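Local structure of beta-Lactamase/D-Alanine Carboxypeptidase (Pseudomonas syringae pv. tomato, 5EVI) at residues F174-A177 / M178-L182; N291-A294 / M295-T298. The protein probably hydrolyses the amide bond of beta-lactam antibiotics to give substituted beta-amino acids, as other class C beta-lactamases do. All blocks are in the same frame, centred on the assembly; numbering follows the deposited sequence.

Contact 1: F174-A177 / M178-L182; sequences FQEA and MQQRL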
loop_
_atom_site.group_PDB
_atom_site.type_symbol
_atom_site.label_atom_id
_atom_site.label_comp_id
_atom_site.label_asym_id
_atom_site.label_seq_id
_atom_site.Cartn_x
_atom_site.Cartn_y
_atom_site.Cartn_z
ATOM N N PHE D 174 -9.561 1.420 -15.027
ATOM C CA PHE D 174 -8.657 1.562 -13.876
ATOM C C PHE D 174 -7.193 1.763 -14.272
ATOM O O PHE D 174 -6.499 2.578 -13.658
ATOM C CB PHE D 174 -8.775 0.350 -12.937
ATOM C CG PHE D 174 -7.931 0.460 -11.694
ATOM C CD1 PHE D 174 -8.352 1.232 -10.619
ATOM C CD2 PHE D 174 -6.717 -0.212 -11.594
ATOM C CE1 PHE D 174 -7.580 1.335 -9.469
ATOM C CE2 PHE D 174 -5.945 -0.117 -10.449
ATOM C CZ PHE D 174 -6.375 0.660 -9.385
ATOM N N GLN D 175 -6.742 1.011 -15.277
ATOM C CA GLN D 175 -5.380 1.125 -15.819
ATOM C C GLN D 175 -5.064 2.558 -16.236
ATOM O O GLN D 175 -4.028 3.096 -15.845
ATOM C CB GLN D 175 -5.181 0.144 -17.000
ATOM C CG GLN D 175 -3.951 0.380 -17.886
ATOM C CD GLN D 175 -4.193 1.342 -19.046
ATOM O OE1 GLN D 175 -3.465 2.322 -19.219
ATOM N NE2 GLN D 175 -5.218 1.068 -19.842
ATOM N N GLU D 176 -5.957 3.157 -17.026
ATOM C CA GLU D 176 -5.812 4.552 -17.500
ATOM C C GLU D 176 -5.929 5.570 -16.356
ATOM O O GLU D 176 -5.215 6.567 -16.346
ATOM C CB GLU D 176 -6.831 4.883 -18.611
ATOM C CG GLU D 176 -6.845 6.356 -19.030
ATOM C CD GLU D 176 -7.597 6.626 -20.323
ATOM O OE1 GLU D 176 -7.119 6.185 -21.395
ATOM O OE2 GLU D 176 -8.644 7.308 -20.272
ATOM N N ALA D 177 -6.823 5.316 -15.406
ATOM C CA ALA D 177 -6.946 6.162 -14.207
ATOM C C ALA D 177 -5.631 6.215 -13.413
ATOM O O ALA D 177 -5.253 7.273 -12.925
ATOM C CB ALA D 177 -8.090 5.690 -13.318
HETATM N N MSE D 178 -4.918 5.089 -13.334
HETATM C CA MSE D 178 -3.644 5.039 -12.600
HETATM C C MSE D 178 -2.518 5.526 -13.454
HETATM O O MSE D 178 -1.862 6.506 -13.110
HETATM C CB MSE D 178 -3.344 3.626 -12.103
HETATM C CG MSE D 178 -4.435 3.133 -11.176
HETATM SE SE MSE D 178 -4.184 3.782 -9.327
HETATM C CE MSE D 178 -3.331 2.197 -8.529
ATOM N N GLN D 179 -2.307 4.858 -14.590
ATOM C CA GLN D 179 -1.112 5.056 -15.420
ATOM C C GLN D 179 -1.058 6.407 -16.128
ATOM O O GLN D 179 0.022 6.955 -16.294
ATOM C CB GLN D 179 -1.006 3.952 -16.484
ATOM C CG GLN D 179 -0.712 2.559 -15.945
ATOM C CD GLN D 179 0.742 2.142 -16.124
ATOM O OE1 GLN D 179 1.047 0.952 -16.159
ATOM N NE2 GLN D 179 1.643 3.117 -16.222
ATOM N N GLN D 180 -2.211 6.915 -16.566
ATOM C CA GLN D 180 -2.289 8.155 -17.340
ATOM C C GLN D 180 -2.719 9.383 -16.540
ATOM O O GLN D 180 -2.531 10.506 -17.017
ATOM C CB GLN D 180 -3.260 7.982 -18.517
ATOM C CG GLN D 180 -2.897 6.860 -19.473
ATOM C CD GLN D 180 -1.472 6.983 -19.966
ATOM O OE1 GLN D 180 -0.678 6.057 -19.821
ATOM N NE2 GLN D 180 -1.130 8.155 -20.513
ATOM N N ARG D 181 -3.305 9.177 -15.357
ATOM C CA ARG D 181 -3.834 10.282 -14.555
ATOM C C ARG D 181 -3.143 10.433 -13.196
ATOM O O ARG D 181 -2.545 11.463 -12.956
ATOM C CB ARG D 181 -5.349 10.137 -14.387
ATOM C CG ARG D 181 -6.158 10.578 -15.594
ATOM C CD ARG D 181 -6.210 12.098 -15.717
ATOM N NE ARG D 181 -7.362 12.522 -16.508
ATOM C CZ ARG D 181 -7.471 12.429 -17.839
ATOM N NH1 ARG D 181 -8.590 12.855 -18.420
ATOM N NH2 ARG D 181 -6.492 11.911 -18.596
ATOM N N LEU D 182 -3.210 9.425 -12.321
ATOM C CA LEU D 182 -2.663 9.573 -10.954
ATOM C C LEU D 182 -1.135 9.598 -10.906
ATOM O O LEU D 182 -0.555 10.480 -10.251
ATOM C CB LEU D 182 -3.188 8.490 -10.002
ATOM C CG LEU D 182 -2.669 8.567 -8.545
ATOM C CD1 LEU D 182 -3.279 9.731 -7.776
ATOM C CD2 LEU D 182 -2.880 7.250 -7.822
#

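Contact 2: N291-A294 / M295-T298; sequences NASA and MLNT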
loop_
_atom_site.group_PDB
_atom_site.type_symbol
_atom_site.label_atom_id
_atom_site.label_comp_id
_atom_site.label_asym_id
_atom_site.label_seq_id
_atom_site.Cartn_x
_atom_site.Cartn_y
_atom_site.Cartn_z
ATOM N N ASN D 291 1.722 -5.506 12.616
ATOM C CA ASN D 291 2.104 -6.020 11.290
ATOM C C ASN D 291 2.247 -7.544 11.201
ATOM O O ASN D 291 2.672 -8.066 10.171
ATOM C CB ASN D 291 3.423 -5.362 10.875
ATOM C CG ASN D 291 3.255 -3.918 10.467
ATOM O OD1 ASN D 291 3.892 -3.019 11.029
ATOM N ND2 ASN D 291 2.406 -3.677 9.469
ATOM N N ALA D 292 1.894 -8.251 12.270
ATOM C CA ALA D 292 1.890 -9.717 12.303
ATOM C C ALA D 292 0.865 -10.286 11.331
ATOM O O ALA D 292 -0.138 -9.643 11.063
ATOM C CB ALA D 292 1.562 -10.186 13.718
ATOM N N SER D 293 1.104 -11.494 10.816
ATOM C CA SER D 293 0.095 -12.174 9.964
ATOM C C SER D 293 -1.189 -12.556 10.731
ATOM O O SER D 293 -2.269 -12.686 10.131
ATOM C CB SER D 293 0.689 -13.388 9.231
ATOM O OG SER D 293 1.124 -13.018 7.936
ATOM N N ALA D 294 -1.096 -12.684 12.055
ATOM C CA ALA D 294 -2.289 -12.783 12.893
ATOM C C ALA D 294 -3.338 -11.703 12.530
ATOM O O ALA D 294 -4.543 -11.966 12.553
ATOM C CB ALA D 294 -1.910 -12.694 14.367
HETATM N N MSE D 295 -2.878 -10.517 12.134
HETATM C CA MSE D 295 -3.790 -9.404 11.819
HETATM C C MSE D 295 -4.572 -9.603 10.534
HETATM O O MSE D 295 -5.523 -8.866 10.289
HETATM C CB MSE D 295 -3.030 -8.078 11.745
HETATM C CG MSE D 295 -2.362 -7.698 13.062
HETATM SE SE MSE D 295 -3.650 -7.119 14.432
HETATM C CE MSE D 295 -4.526 -5.638 13.483
ATOM N N LEU D 296 -4.183 -10.567 9.695
ATOM C CA LEU D 296 -5.003 -10.974 8.544
ATOM C C LEU D 296 -6.350 -11.616 8.935
ATOM O O LEU D 296 -7.258 -11.665 8.115
ATOM C CB LEU D 296 -4.232 -11.927 7.619
ATOM C CG LEU D 296 -3.001 -11.356 6.895
ATOM C CD1 LEU D 296 -2.220 -12.442 6.161
ATOM C CD2 LEU D 296 -3.414 -10.245 5.941
ATOM N N ASN D 297 -6.489 -12.100 10.167
ATOM C CA ASN D 297 -7.763 -12.658 10.633
ATOM C C ASN D 297 -8.665 -11.570 11.200
ATOM O O ASN D 297 -8.207 -10.487 11.513
ATOM C CB ASN D 297 -7.536 -13.733 11.691
ATOM C CG ASN D 297 -6.777 -14.941 11.160
ATOM O OD1 ASN D 297 -6.331 -15.773 11.944
ATOM N ND2 ASN D 297 -6.614 -15.038 9.837
ATOM N N THR D 298 -9.946 -11.888 11.357
ATOM C CA THR D 298 -10.955 -10.898 11.734
ATOM C C THR D 298 -10.757 -10.434 13.173
ATOM O O THR D 298 -10.707 -11.252 14.081
ATOM C CB THR D 298 -12.370 -11.458 11.522
ATOM O OG1 THR D 298 -12.535 -11.757 10.129
ATOM C CG2 THR D 298 -13.433 -10.461 11.934
#

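Contact 1: F174-A177 / M178-L182
Met178, a selenomethionine, folds against the ring of Phe174 one turn earlier in helix 174-186, a Met-aromatic contact between residues i and i+4. Its CB starts beside the backbone, near Phe174 O. Next comes CG, placed beside the backbone N by a chi1 of -60°; it sits 3.3 Å from Phe174 O and also over one face of the Phe174 ring, 3.8 Å from the centroid, as a CH-pi contact displaced toward the rim. SE then meets the ring obliquely, nearest to CZ. After a second bend CE closes on Phe174 CZ at 3.5 Å, so the chain runs across one face and leaves the methyl at the CZ rim. Both residues are buried, with Phe174 against Thr74 and Leu77 and Met178 against Phe73, all of helix 70-83.

The backbone beneath changes step within this short span. Gln179 N reaches Gln175 O at 2.8 Å in a nearly straight alpha-helical bond; Met178 N to Phe174 O and Gln180 N to Glu176 O are also i+4 bonds, but more bent. One residue further on, the turn widens to the pi type: Ala177 O accepts from Leu182 N, five residues ahead, at 3.0 Å, while Arg181 CB presses on that same oxygen at 3.2 Å.

Contact 2: N291-A294 / M295-T298
Met295 and Ala294, neighbours in sequence, bury the most surface in this short turn, with Ser293 next; the chain coils here so tightly that side chains meet backbone oxygens more than one another. Met295, a selenomethionine, donates its N to Ala292 O at 3.1 Å. Its side chain starts close to the same oxygen: the backbone turn brings CB to 3.4 Å from Ala292 O, and a chi1 of -62°, setting CG beside the backbone N, keeps CG within 3.6 Å of it. Further bends then lead SE and CE away from the preceding residues.

Ala294 contributes mainly through its carbonyl. Its O accepts from Asn297 N at 3.1 Å with an N-H...O angle of 162°, and the CB of Asn297 packs against that oxygen as well. The methyl of Ala294 points away overall, though CB stays against Met295 N.

Ser293 works in the same manner on Leu296. Leu296 N reaches Ser293 O at 2.9 Å. Leu296 CB lies close to that oxygen too. Ser293 OG and Leu296 CD1 are 3.8 Å apart, a van der Waals contact. The Leu296 side chain also meets Ile123, lies near a sulfate probably from the crystallisation liquor, and touches Tyr154, which would belong to the active site of a serine beta-lactamase.

In all three backbone bonds the donor stands well above the acceptor's carbonyl plane, by 55° at Ser293 O. Three successive bonds from residue i+3 back to i mark a short 3-10 helix, residues 293-296, here linking helix 284-290 to strand 299-308.

How the contacts relate
Contact 1 comes first along the chain and is complete before contact 2 begins; their centres are about 31 Å apart and their nearest atoms about 19 Å, on opposite sides of the chain's centre. Both belong to the same beta-lactamase fold, but to different parts of it. The presumed active site is tied to contact 1 indirectly, through helix 70-83, which carries Lys71 of the SxxK pattern, and to contact 2 more directly, through Leu296 on Tyr154. They are separate local features: one lies in the helical part backing helix 70-83, with a hydrogen-bond step of i+5 at its pi-type turn, the other in the loop entering the large antiparallel sheet at strand 299-308, with steps of i+3.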